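Local structure of acetyltransferase (Klebsiella pneumoniae, 5XUN) at residues 21-24 with 28-31. The protein probably transfers the acetyl group of acetyl-CoA to glycyl-tRNA(Gly), acting as the GNAT-family toxin of a type II toxin-antitoxin system. The protein carries 1 engineered substitution. Numbering follows the deposited sequence.
With ACO (acetyl coenzyme *a), chain E.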
loop_
_atom_site.group_PDB
_atom_site.type_symbol
_atom_site.label_atom_id
_atom_site.label_comp_id
_atom_site.label_asym_id
_atom_site.label_seq_id
_atom_site.Cartn_x
_atom_site.Cartn_y
_atom_site.Cartn_z
ATOM N N PHE B 21 0.885 13.435 27.200
ATOM C CA PHE B 21 1.791 12.886 26.202
ATOM C C PHE B 21 2.571 14.028 25.570
ATOM O O PHE B 21 1.985 15.015 25.118
ATOM C CB PHE B 21 1.028 12.102 25.126
ATOM C CG PHE B 21 1.918 11.527 24.041
ATOM C CD1 PHE B 21 2.273 12.284 22.931
ATOM C CD2 PHE B 21 2.403 10.232 24.139
ATOM C CE1 PHE B 21 3.099 11.761 21.940
ATOM C CE2 PHE B 21 3.225 9.703 23.155
ATOM C CZ PHE B 21 3.576 10.468 22.056
ATOM N N ASP B 22 3.893 13.878 25.508
ATOM C CA ASP B 22 4.754 14.911 24.941
ATOM C C ASP B 22 5.998 14.229 24.394
ATOM O O ASP B 22 6.831 13.751 25.164
ATOM C CB ASP B 22 5.133 15.962 25.985
ATOM C CG ASP B 22 6.053 17.041 25.423
ATOM O OD1 ASP B 22 6.208 17.120 24.184
ATOM O OD2 ASP B 22 6.635 17.804 26.222
ATOM N N CYS B 23 6.105 14.164 23.073
ATOM C CA CYS B 23 7.298 13.637 22.431
ATOM C C CYS B 23 8.356 14.707 22.208
ATOM O O CYS B 23 9.464 14.380 21.774
ATOM C CB CYS B 23 6.933 12.975 21.091
ATOM S SG CYS B 23 6.419 14.135 19.806
ATOM N N GLY B 24 8.043 15.968 22.498
ATOM C CA GLY B 24 8.963 17.066 22.294
ATOM C C GLY B 24 8.806 17.776 20.972
ATOM O O GLY B 24 9.513 18.762 20.725
ATOM N N LEU B 28 3.372 16.515 16.403
ATOM C CA LEU B 28 3.027 15.118 16.612
ATOM C C LEU B 28 2.246 14.900 17.894
ATOM O O LEU B 28 1.504 13.914 17.991
ATOM C CB LEU B 28 4.297 14.267 16.611
ATOM C CG LEU B 28 5.097 14.423 15.306
ATOM C CD1 LEU B 28 6.242 13.428 15.218
ATOM C CD2 LEU B 28 4.198 14.325 14.085
ATOM N N ASN B 29 2.401 15.789 18.883
ATOM C CA ASN B 29 1.542 15.724 20.059
ATOM C C ASN B 29 0.127 16.140 19.699
ATOM O O ASN B 29 -0.846 15.503 20.118
ATOM C CB ASN B 29 2.078 16.629 21.169
ATOM C CG ASN B 29 3.480 16.263 21.601
ATOM O OD1 ASN B 29 3.820 15.088 21.724
ATOM N ND2 ASN B 29 4.304 17.277 21.838
ATOM N N THR B 30 -0.002 17.224 18.936
ATOM C CA THR B 30 -1.316 17.654 18.489
ATOM C C THR B 30 -1.955 16.599 17.589
ATOM O O THR B 30 -3.161 16.337 17.684
ATOM C CB THR B 30 -1.195 19.001 17.771
ATOM O OG1 THR B 30 -0.733 19.993 18.696
ATOM C CG2 THR B 30 -2.527 19.441 17.215
ATOM N N PHE B 31 -1.153 15.951 16.736
ATOM C CA PHE B 31 -1.729 14.971 15.820
ATOM C C PHE B 31 -2.315 13.796 16.587
ATOM O O PHE B 31 -3.410 13.325 16.266
ATOM C CB PHE B 31 -0.692 14.484 14.809
ATOM C CG PHE B 31 -1.271 13.567 13.772
ATOM C CD1 PHE B 31 -1.392 12.204 14.015
ATOM C CD2 PHE B 31 -1.724 14.069 12.568
ATOM C CE1 PHE B 31 -1.948 11.355 13.063
ATOM C CE2 PHE B 31 -2.287 13.225 11.616
ATOM C CZ PHE B 31 -2.392 11.867 11.867
HETATM N N1A ACO E . 18.347 -0.615 21.994
HETATM C C2A ACO E . 18.660 0.454 21.232
HETATM N N3A ACO E . 19.022 1.656 21.726
HETATM C C4A ACO E . 19.093 1.863 23.066
HETATM C C5A ACO E . 18.763 0.737 23.963
HETATM C C6A ACO E . 18.374 -0.552 23.345
HETATM N N6A ACO E . 18.060 -1.622 24.116
HETATM N N7A ACO E . 18.903 1.183 25.222
HETATM C C8A ACO E . 19.282 2.476 25.137
HETATM N N9A ACO E . 19.417 2.890 23.865
HETATM C C1B ACO E . 19.806 4.280 23.479
HETATM C C2B ACO E . 21.053 4.378 22.609
HETATM O O2B ACO E . 22.189 4.761 23.397
HETATM C C3B ACO E . 20.718 5.445 21.584
HETATM O O3B ACO E . 21.205 6.709 22.031
HETATM P P3B ACO E . 21.760 7.832 21.014
HETATM O O7A ACO E . 23.185 7.413 20.739
HETATM O O8A ACO E . 20.851 7.732 19.812
HETATM O O9A ACO E . 21.618 9.120 21.791
HETATM C C4B ACO E . 19.197 5.523 21.576
HETATM O O4B ACO E . 18.722 4.878 22.759
HETATM C C5B ACO E . 18.545 4.856 20.368
HETATM O O5B ACO E . 17.359 5.581 20.047
HETATM P P1A ACO E . 15.907 5.121 20.576
HETATM O O1A ACO E . 15.912 5.094 22.083
HETATM O O2A ACO E . 15.441 3.907 19.818
HETATM O O3A ACO E . 15.043 6.370 20.068
HETATM P P2A ACO E . 13.961 7.111 20.994
HETATM O O4A ACO E . 13.226 6.106 21.841
HETATM O O5A ACO E . 14.604 8.314 21.641
HETATM O O6A ACO E . 12.978 7.623 19.829
HETATM C CBP ACO E . 12.343 9.359 18.345
HETATM C CCP ACO E . 13.493 8.488 18.819
HETATM C CDP ACO E . 11.132 8.491 18.031
HETATM C CEP ACO E . 12.769 10.139 17.111
HETATM C CAP ACO E . 12.071 10.310 19.505
HETATM O OAP ACO E . 13.231 11.134 19.681
HETATM C C9P ACO E . 10.887 11.195 19.262
HETATM O O9P ACO E . 9.750 10.821 19.518
HETATM N N8P ACO E . 11.176 12.395 18.779
HETATM C C7P ACO E . 10.221 13.481 18.785
HETATM C C6P ACO E . 9.235 13.370 17.631
HETATM C C5P ACO E . 9.996 13.015 16.380
HETATM O O5P ACO E . 10.821 13.786 15.913
HETATM N N4P ACO E . 9.708 11.828 15.850
HETATM C C3P ACO E . 10.432 11.303 14.711
HETATM C C2P ACO E . 10.016 11.958 13.404
HETATM S S1P ACO E . 9.018 10.816 12.506
HETATM C C ACO E . 9.255 11.477 11.009
HETATM O O ACO E . 10.164 12.275 10.890
HETATM C CH3 ACO E . 8.348 11.072 9.881
#
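Asn29, on the helix 26-34, reaches back to Asp22 and Cys23 in the loop that leads into that helix and holds it with both ends of its amide, the oxygen on the backbone and the nitrogen on a side chain. The bond from CA to CB runs neither at the loop nor away from it; with CG anti to the carbonyl carbon (chi1 -59°) the amide turns across to the loop, and CG of Asn29 lies 3.8 Å from Asp22 CA. OD1 accepts the backbone N-H of Cys23, with Cys23 N to Asn29 OD1 2.8 Å. This bond is nearly straight (171° at the hydrogen) and arrives in the carbonyl plane, on a lone pair. Asn29 OD1 also lies 3.4 Å from CE1 of Phe21, whose ring plane stands 76° from the amide. At the other branch, Asn29 ND2 gives a weak, bent bond to Asp22 OD1 at 3.0 Å, the carboxylate and amide planes being steeply inclined to each other; ND2 also donates to Glu26 OE1. The straight bond at OD1 and the two acceptors at ND2 together favour this one of the two amide orientations.

Asp22 OD1 has a second donor, the backbone N of Gly24 at 2.7 Å, which meets it from above the carboxylate plane and closes an Asx turn. Beside the amide, Cys23 SG meets Leu28 CB at 3.8 Å, while Leu28 CD1 extends to C6P of the acetyl-CoA at 3.8 Å.

The carboxylate of Asp100 accepts the N-H of Asp22, and Lys101 pairs with Asp22 through a backbone hydrogen bond. The Asx turn and the amide of Asn29 tie the loop to the first helix of this GNAT fold, where Cys23 and Leu28 line the pantetheine part of the acetyl-CoA pocket.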